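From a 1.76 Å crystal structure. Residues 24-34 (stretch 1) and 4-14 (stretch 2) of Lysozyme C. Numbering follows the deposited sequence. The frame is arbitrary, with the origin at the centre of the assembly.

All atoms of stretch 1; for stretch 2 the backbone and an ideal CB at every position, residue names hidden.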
ATOM      1  N   SER A  24      12.605   3.708   1.263  1.00 14.48           N
ATOM      2  CA  SER A  24      12.446   4.726   2.286  1.00 14.36           C
ATOM      3  C   SER A  24      10.999   4.904   2.687  1.00 14.54           C
ATOM      4  O   SER A  24      10.079   4.585   1.926  1.00 14.24           O
ATOM      5  CB  SER A  24      12.936   6.074   1.772  1.00 14.70           C
ATOM      6  OG  SER A  24      12.068   6.562   0.761  1.00 14.13           O
ATOM      7  N   LEU A  25      10.811   5.462   3.873  1.00 15.16           N
ATOM      8  CA  LEU A  25       9.493   5.855   4.328  1.00 15.43           C
ATOM      9  C   LEU A  25       8.782   6.757   3.301  1.00 14.90           C
ATOM     10  O   LEU A  25       7.599   6.587   3.052  1.00 15.07           O
ATOM     11  CB  LEU A  25       9.626   6.568   5.669  1.00 16.42           C
ATOM     12  CG  LEU A  25       8.365   6.885   6.442  1.00 17.45           C
ATOM     13  CD1 LEU A  25       7.623   5.611   6.809  1.00 17.87           C
ATOM     14  CD2 LEU A  25       8.764   7.669   7.687  1.00 17.97           C
ATOM     15  N   ALA A  26       9.499   7.701   2.694  1.00 14.72           N
ATOM     16  CA  ALA A  26       8.882   8.587   1.689  1.00 14.21           C
ATOM     17  C   ALA A  26       8.311   7.789   0.526  1.00 13.59           C
ATOM     18  O   ALA A  26       7.210   8.071   0.052  1.00 13.30           O
ATOM     19  CB  ALA A  26       9.869   9.623   1.192  1.00 14.43           C
ATOM     20  N   ASN A  27       9.055   6.784   0.076  1.00 13.00           N
ATOM     21  CA  ASN A  27       8.552   5.900  -0.982  1.00 12.84           C
ATOM     22  C   ASN A  27       7.270   5.158  -0.606  1.00 12.33           C
ATOM     23  O   ASN A  27       6.341   5.070  -1.406  1.00 12.29           O
ATOM     24  CB  ASN A  27       9.642   4.932  -1.453  1.00 13.17           C
ATOM     25  CG  ASN A  27      10.438   5.502  -2.591  1.00 13.52           C
ATOM     26  OD1 ASN A  27       9.916   5.657  -3.691  1.00 13.27           O
ATOM     27  ND2 ASN A  27      11.697   5.849  -2.335  1.00 14.19           N
ATOM     28  N   TRP A  28       7.230   4.632   0.609  1.00 12.12           N
ATOM     29  CA  TRP A  28       6.032   3.954   1.123  1.00 12.25           C
ATOM     30  C   TRP A  28       4.814   4.886   1.206  1.00 12.38           C
ATOM     31  O   TRP A  28       3.697   4.513   0.822  1.00 12.14           O
ATOM     32  CB  TRP A  28       6.326   3.376   2.508  1.00 12.44           C
ATOM     33  CG  TRP A  28       7.151   2.136   2.456  1.00 12.84           C
ATOM     34  CD1 TRP A  28       8.455   1.982   2.822  1.00 13.05           C
ATOM     35  CD2 TRP A  28       6.710   0.866   1.990  1.00 13.41           C
ATOM     36  NE1 TRP A  28       8.849   0.676   2.617  1.00 13.50           N
ATOM     37  CE2 TRP A  28       7.792  -0.025   2.103  1.00 13.62           C
ATOM     38  CE3 TRP A  28       5.494   0.394   1.494  1.00 13.83           C
ATOM     39  CZ2 TRP A  28       7.686  -1.375   1.753  1.00 13.95           C
ATOM     40  CZ3 TRP A  28       5.389  -0.934   1.139  1.00 14.35           C
ATOM     41  CH2 TRP A  28       6.476  -1.805   1.275  1.00 14.36           C
ATOM     42  N   VAL A  29       5.035   6.093   1.732  1.00 12.49           N
ATOM     43  CA  VAL A  29       3.961   7.081   1.839  1.00 12.62           C
ATOM     44  C   VAL A  29       3.514   7.525   0.443  1.00 12.80           C
ATOM     45  O   VAL A  29       2.313   7.657   0.178  1.00 12.50           O
ATOM     46  CB  VAL A  29       4.369   8.285   2.722  1.00 13.13           C
ATOM     47  CG1 VAL A  29       3.273   9.337   2.759  1.00 13.10           C
ATOM     48  CG2 VAL A  29       4.660   7.823   4.144  1.00 13.07           C
ATOM     49  N   CYS A  30       4.478   7.724  -0.450  1.00 12.89           N
ATOM     50  CA  CYS A  30       4.178   8.096  -1.836  1.00 13.79           C
ATOM     51  C   CYS A  30       3.305   7.050  -2.527  1.00 13.31           C
ATOM     52  O   CYS A  30       2.310   7.385  -3.181  1.00 12.78           O
ATOM     53  CB  CYS A  30       5.468   8.352  -2.625  1.00 14.88           C
ATOM     54  SG  CYS A  30       5.221   9.200  -4.196  1.00 16.54           S
ATOM     55  N   MET A  31       3.643   5.774  -2.355  1.00 13.11           N
ATOM     56  CA  MET A  31       2.833   4.710  -2.955  1.00 13.39           C
ATOM     57  C   MET A  31       1.394   4.831  -2.452  1.00 12.83           C
ATOM     58  O   MET A  31       0.459   4.771  -3.247  1.00 13.05           O
ATOM     59  CB  MET A  31       3.438   3.333  -2.656  1.00 13.92           C
ATOM     60  CG  MET A  31       2.619   2.134  -3.123  1.00 13.96           C
ATOM     61  SD  MET A  31       1.435   1.520  -1.910  1.00 15.15           S
ATOM     62  CE  MET A  31       2.548   0.761  -0.726  1.00 14.93           C
ATOM     63  N   ALA A  32       1.209   5.064  -1.157  1.00 12.95           N
ATOM     64  CA  ALA A  32      -0.145   5.193  -0.624  1.00 13.17           C
ATOM     65  C   ALA A  32      -0.887   6.403  -1.208  1.00 13.31           C
ATOM     66  O   ALA A  32      -2.074   6.301  -1.529  1.00 13.45           O
ATOM     67  CB  ALA A  32      -0.125   5.255   0.889  1.00 13.83           C
ATOM     68  N   GLU A  33      -0.197   7.536  -1.363  1.00 13.61           N
ATOM     69  CA  GLU A  33      -0.847   8.734  -1.898  1.00 13.68           C
ATOM     70  C   GLU A  33      -1.395   8.467  -3.292  1.00 13.70           C
ATOM     71  O   GLU A  33      -2.536   8.809  -3.592  1.00 13.51           O
ATOM     72  CB  GLU A  33       0.087   9.952  -1.960  1.00 14.80           C
ATOM     73  CG  GLU A  33      -0.683  11.221  -2.316  1.00 15.70           C
ATOM     74  CD  GLU A  33       0.108  12.514  -2.243  1.00 17.26           C
ATOM     75  OE1 GLU A  33       1.275  12.532  -1.811  1.00 16.59           O
ATOM     76  OE2 GLU A  33      -0.474  13.546  -2.644  1.00 19.13           O
ATOM     77  N   TYR A  34      -0.579   7.868  -4.148  1.00 13.17           N
ATOM     78  CA  TYR A  34      -0.983   7.699  -5.540  1.00 13.70           C
ATOM     79  C   TYR A  34      -1.848   6.462  -5.795  1.00 13.99           C
ATOM     80  O   TYR A  34      -2.610   6.449  -6.754  1.00 13.45           O
ATOM     81  CB  TYR A  34       0.242   7.822  -6.459  1.00 13.82           C
ATOM     82  CG  TYR A  34       0.762   9.245  -6.412  1.00 13.89           C
ATOM     83  CD1 TYR A  34       0.178  10.246  -7.200  1.00 14.48           C
ATOM     84  CD2 TYR A  34       1.765   9.621  -5.527  1.00 14.05           C
ATOM     85  CE1 TYR A  34       0.606  11.559  -7.133  1.00 14.81           C
ATOM     86  CE2 TYR A  34       2.185  10.935  -5.441  1.00 14.49           C
ATOM     87  CZ  TYR A  34       1.608  11.901  -6.262  1.00 14.76           C
ATOM     88  OH  TYR A  34       2.015  13.209  -6.173  1.00 15.34           O
ATOM     89  N   UNK A   4      -3.651  12.044   6.795  1.00 14.17           N
ATOM     90  CA  UNK A   4      -2.802  13.111   6.273  1.00 14.61           C
ATOM     91  C   UNK A   4      -1.484  12.448   5.911  1.00 14.42           C
ATOM     92  O   UNK A   4      -1.130  11.413   6.478  1.00 14.17           O
ATOM     93  CB  UNK A   4      -2.614  14.250   7.278  1.00 14.61           C
ATOM     94  N   UNK A   5      -0.749  13.057   4.992  1.00 14.86           N
ATOM     95  CA  UNK A   5       0.559  12.528   4.621  1.00 15.40           C
ATOM     96  C   UNK A   5       1.442  12.277   5.842  1.00 15.49           C
ATOM     97  O   UNK A   5       2.016  11.208   5.983  1.00 14.80           O
ATOM     98  CB  UNK A   5       1.260  13.492   3.662  1.00 15.40           C
ATOM     99  N   UNK A   6       1.545  13.262   6.732  1.00 16.36           N
ATOM    100  CA  UNK A   6       2.427  13.123   7.898  1.00 17.43           C
ATOM    101  C   UNK A   6       1.930  12.128   8.947  1.00 16.18           C
ATOM    102  O   UNK A   6       2.736  11.436   9.583  1.00 15.20           O
ATOM    103  CB  UNK A   6       2.610  14.490   8.560  1.00 17.43           C
ATOM    104  N   UNK A   7       0.613  12.057   9.130  1.00 15.35           N
ATOM    105  CA  UNK A   7       0.023  11.026   9.967  1.00 15.66           C
ATOM    106  C   UNK A   7       0.434   9.636   9.483  1.00 14.85           C
ATOM    107  O   UNK A   7       0.847   8.786  10.286  1.00 14.84           O
ATOM    108  CB  UNK A   7      -1.501  11.158   9.979  1.00 15.66           C
ATOM    109  N   UNK A   8       0.310   9.407   8.178  1.00 14.64           N
ATOM    110  CA  UNK A   8       0.677   8.107   7.615  1.00 14.03           C
ATOM    111  C   UNK A   8       2.166   7.837   7.788  1.00 13.72           C
ATOM    112  O   UNK A   8       2.551   6.746   8.193  1.00 13.83           O
ATOM    113  CB  UNK A   8       0.301   8.040   6.134  1.00 14.03           C
ATOM    114  N   UNK A   9       2.994   8.844   7.519  1.00 13.87           N
ATOM    115  CA  UNK A   9       4.454   8.701   7.666  1.00 13.90           C
ATOM    116  C   UNK A   9       4.845   8.222   9.072  1.00 14.24           C
ATOM    117  O   UNK A   9       5.625   7.285   9.241  1.00 14.00           O
ATOM    118  CB  UNK A   9       5.144  10.033   7.366  1.00 13.90           C
ATOM    119  N   UNK A  10       4.249   8.834  10.086  1.00 15.26           N
ATOM    120  CA  UNK A  10       4.546   8.456  11.469  1.00 16.33           C
ATOM    121  C   UNK A  10       4.019   7.075  11.869  1.00 16.18           C
ATOM    122  O   UNK A  10       4.704   6.338  12.577  1.00 15.74           O
ATOM    123  CB  UNK A  10       3.961   9.506  12.415  1.00 16.33           C
ATOM    124  N   UNK A  11       2.829   6.725  11.393  1.00 16.06           N
ATOM    125  CA  UNK A  11       2.282   5.378  11.572  1.00 16.42           C
ATOM    126  C   UNK A  11       3.207   4.323  10.945  1.00 16.17           C
ATOM    127  O   UNK A  11       3.602   3.359  11.600  1.00 15.99           O
ATOM    128  CB  UNK A  11       0.884   5.288  10.957  1.00 16.42           C
ATOM    129  N   UNK A  12       3.551   4.520   9.677  1.00 16.04           N
ATOM    130  CA  UNK A  12       4.440   3.593   8.976  1.00 16.54           C
ATOM    131  C   UNK A  12       5.813   3.517   9.640  1.00 16.87           C
ATOM    132  O   UNK A  12       6.383   2.429   9.758  1.00 16.97           O
ATOM    133  CB  UNK A  12       4.593   4.013   7.513  1.00 16.54           C
ATOM    134  N   UNK A  13       6.333   4.652  10.097  1.00 17.99           N
ATOM    135  CA  UNK A  13       7.598   4.661  10.848  1.00 19.48           C
ATOM    136  C   UNK A  13       7.511   3.780  12.097  1.00 19.87           C
ATOM    137  O   UNK A  13       8.434   3.014  12.393  1.00 19.45           O
ATOM    138  CB  UNK A  13       7.969   6.091  11.245  1.00 19.48           C
ATOM    139  N   UNK A  14       6.401   3.893  12.814  1.00 19.92           N
ATOM    140  CA  UNK A  14       6.189   3.115  14.041  1.00 21.58           C
ATOM    141  C   UNK A  14       6.076   1.616  13.770  1.00 22.42           C
ATOM    142  O   UNK A  14       6.413   0.804  14.638  1.00 22.73           O
ATOM    143  CB  UNK A  14       4.926   3.601  14.755  1.00 21.58           C
TER

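Stretch 1 enters a helix at Leu25, and stretch 2 runs as a helix over positions 5-14. The two axes approach to 9.6 Å, and their directions differ by 128°. The CA of Val29 and the CA of position 9 are the nearest CA pair, 6.1 Å apart.

Position 4 comes right before the helix, with phi/psi of -79/156. Nothing of stretch 1 is near its ideal CB. Ser, Thr, Asp or Asn would suit, since each can cap a helix. It is Ser4. Ser4 OG accepts from the backbone N of residue 7 at 3.0 Å.

Position 5 points sideways, with its ideal CB 4.7 Å from Val29 CG1. Farther along stretch 1 lies the carboxylate of Glu33. A long side chain with an apolar stem and a polar or positive end would suit: Lys, Arg or Gln. It is Lys5. Lys5 CG packs 3.8 Å from Val29 CG1. Lys5 NZ reaches a water O at 2.7 Å, and that water O donates to Glu33 OE1 at 2.9 Å. The link is through water, not a direct salt bridge.

Position 6 points away from stretch 1, which sets little limit on it. It is Cys6, bonded covalently elsewhere in the structure.

Position 7 is also out of reach. In the first turn of a helix, Glu, Asp or Gln is common. It is Glu7; Glu7 OE1 accepts from Ser4 N at 3.3 Å, answering the serine cap.

Position 8 points toward stretch 1, with its ideal CB 4.7 Å from Val29 CG1. The methyl of Ala32 lies beyond, and its small size leaves room. Leu, Ile or Met would suit. It is Leu8. Leu8 CD2 lies 3.4 Å from Ala32 CB and 4.4 Å from Val29 CG1.

Position 9 points sideways, and space is tight. Its ideal CB is 3.9 Å from Val29 CG2 and 4.3 Å from Leu25 CD2. A small residue, Ala, Ser or Gly, is the simplest choice. It is Ala9. Leu25 CD2 also touches the backbone, 3.5 Å from Ala9 O.

Position 10 points away, so a polar residue would be acceptable. It is His10.

Position 11 points sideways, but nothing of stretch 1 is near its ideal CB. Many residues would fit. It is Lys11, whose end leads away.

Position 12 points toward stretch 1. Its ideal CB sits a tight 3.5 Å from Leu25 CD1, with Val29 and Trp28 farther off. An apolar side chain such as Leu, Ile or Met suits this surface. It is Leu12. Leu12 CD1 reaches Trp28 CB at 3.9 Å and Val29 CG2 at 4.0 Å. With Lys5, Leu8 and Ala9, it forms the hole that receives Val29.

Position 13 points sideways, its ideal CB 4.0 Å from Leu25 CD2. A long side chain with an apolar base would suit. It is Lys13, whose end leads away.

Position 14 is out of reach, and many residues would do. It is Ala14.

Stretch 2, residues 4-14: SKCELAHKLKA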
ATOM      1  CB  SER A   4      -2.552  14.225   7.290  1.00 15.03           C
ATOM      2  OG  SER A   4      -1.654  13.824   8.312  1.00 15.49           O
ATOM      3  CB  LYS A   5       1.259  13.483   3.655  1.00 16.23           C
ATOM      4  CG  LYS A   5       2.683  13.075   3.320  1.00 16.83           C
ATOM      5  CD  LYS A   5       3.178  13.733   2.045  1.00 18.05           C
ATOM      6  CE  LYS A   5       3.364  15.223   2.197  1.00 18.76           C
ATOM      7  NZ  LYS A   5       3.861  15.814   0.919  1.00 18.70           N
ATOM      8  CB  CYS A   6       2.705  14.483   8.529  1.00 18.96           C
ATOM      9  SG  CYS A   6       3.730  15.514   7.458  1.00 21.00           S
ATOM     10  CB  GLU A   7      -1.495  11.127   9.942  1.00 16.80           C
ATOM     11  CG  GLU A   7      -2.193  10.180  10.900  1.00 18.32           C
ATOM     12  CD  GLU A   7      -3.699  10.240  10.764  1.00 19.89           C
ATOM     13  OE1 GLU A   7      -4.201  10.929   9.845  1.00 21.58           O
ATOM     14  OE2 GLU A   7      -4.363   9.580  11.582  1.00 21.90           O
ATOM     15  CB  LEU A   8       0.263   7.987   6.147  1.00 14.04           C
ATOM     16  CG  LEU A   8       0.534   6.613   5.515  1.00 14.12           C
ATOM     17  CD1 LEU A   8      -0.175   5.494   6.276  1.00 14.34           C
ATOM     18  CD2 LEU A   8       0.136   6.594   4.043  1.00 14.33           C
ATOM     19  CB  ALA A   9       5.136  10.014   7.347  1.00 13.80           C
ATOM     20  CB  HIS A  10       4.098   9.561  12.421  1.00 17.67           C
ATOM     21  CG  HIS A  10       5.061  10.696  12.442  1.00 19.92           C
ATOM     22  ND1 HIS A  10       6.187  10.685  13.233  1.00 21.30           N
ATOM     23  CD2 HIS A  10       5.138  11.817  11.691  1.00 20.45           C
ATOM     24  CE1 HIS A  10       6.886  11.779  13.011  1.00 22.03           C
ATOM     25  NE2 HIS A  10       6.270  12.488  12.080  1.00 21.58           N
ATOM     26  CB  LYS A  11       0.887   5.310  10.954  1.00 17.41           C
ATOM     27  CG  LYS A  11       0.206   3.949  10.984  1.00 18.02           C
ATOM     28  CD  LYS A  11       0.115   3.352  12.377  1.00 18.83           C
ATOM     29  CE  LYS A  11      -0.677   2.051  12.350  1.00 19.87           C
ATOM     30  NZ  LYS A  11      -0.737   1.387  13.683  1.00 20.38           N
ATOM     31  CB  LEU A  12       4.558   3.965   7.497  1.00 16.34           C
ATOM     32  CG  LEU A  12       3.273   3.914   6.658  1.00 16.52           C
ATOM     33  CD1 LEU A  12       3.613   4.080   5.187  1.00 16.60           C
ATOM     34  CD2 LEU A  12       2.451   2.647   6.862  1.00 17.22           C
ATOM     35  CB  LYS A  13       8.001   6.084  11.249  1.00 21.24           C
ATOM     36  CG  LYS A  13       9.340   6.153  11.989  1.00 23.12           C
ATOM     37  CD  LYS A  13       9.850   7.573  12.161  1.00 25.54           C
ATOM     38  CE  LYS A  13      11.051   7.635  13.103  1.00 27.90           C
ATOM     39  NZ  LYS A  13      12.162   6.744  12.663  1.00 29.48           N
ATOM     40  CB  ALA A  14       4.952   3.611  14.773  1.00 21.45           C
TER
HETATM   41  O   HOH W   1       1.786  15.170  -0.756  1.00 29.53           O
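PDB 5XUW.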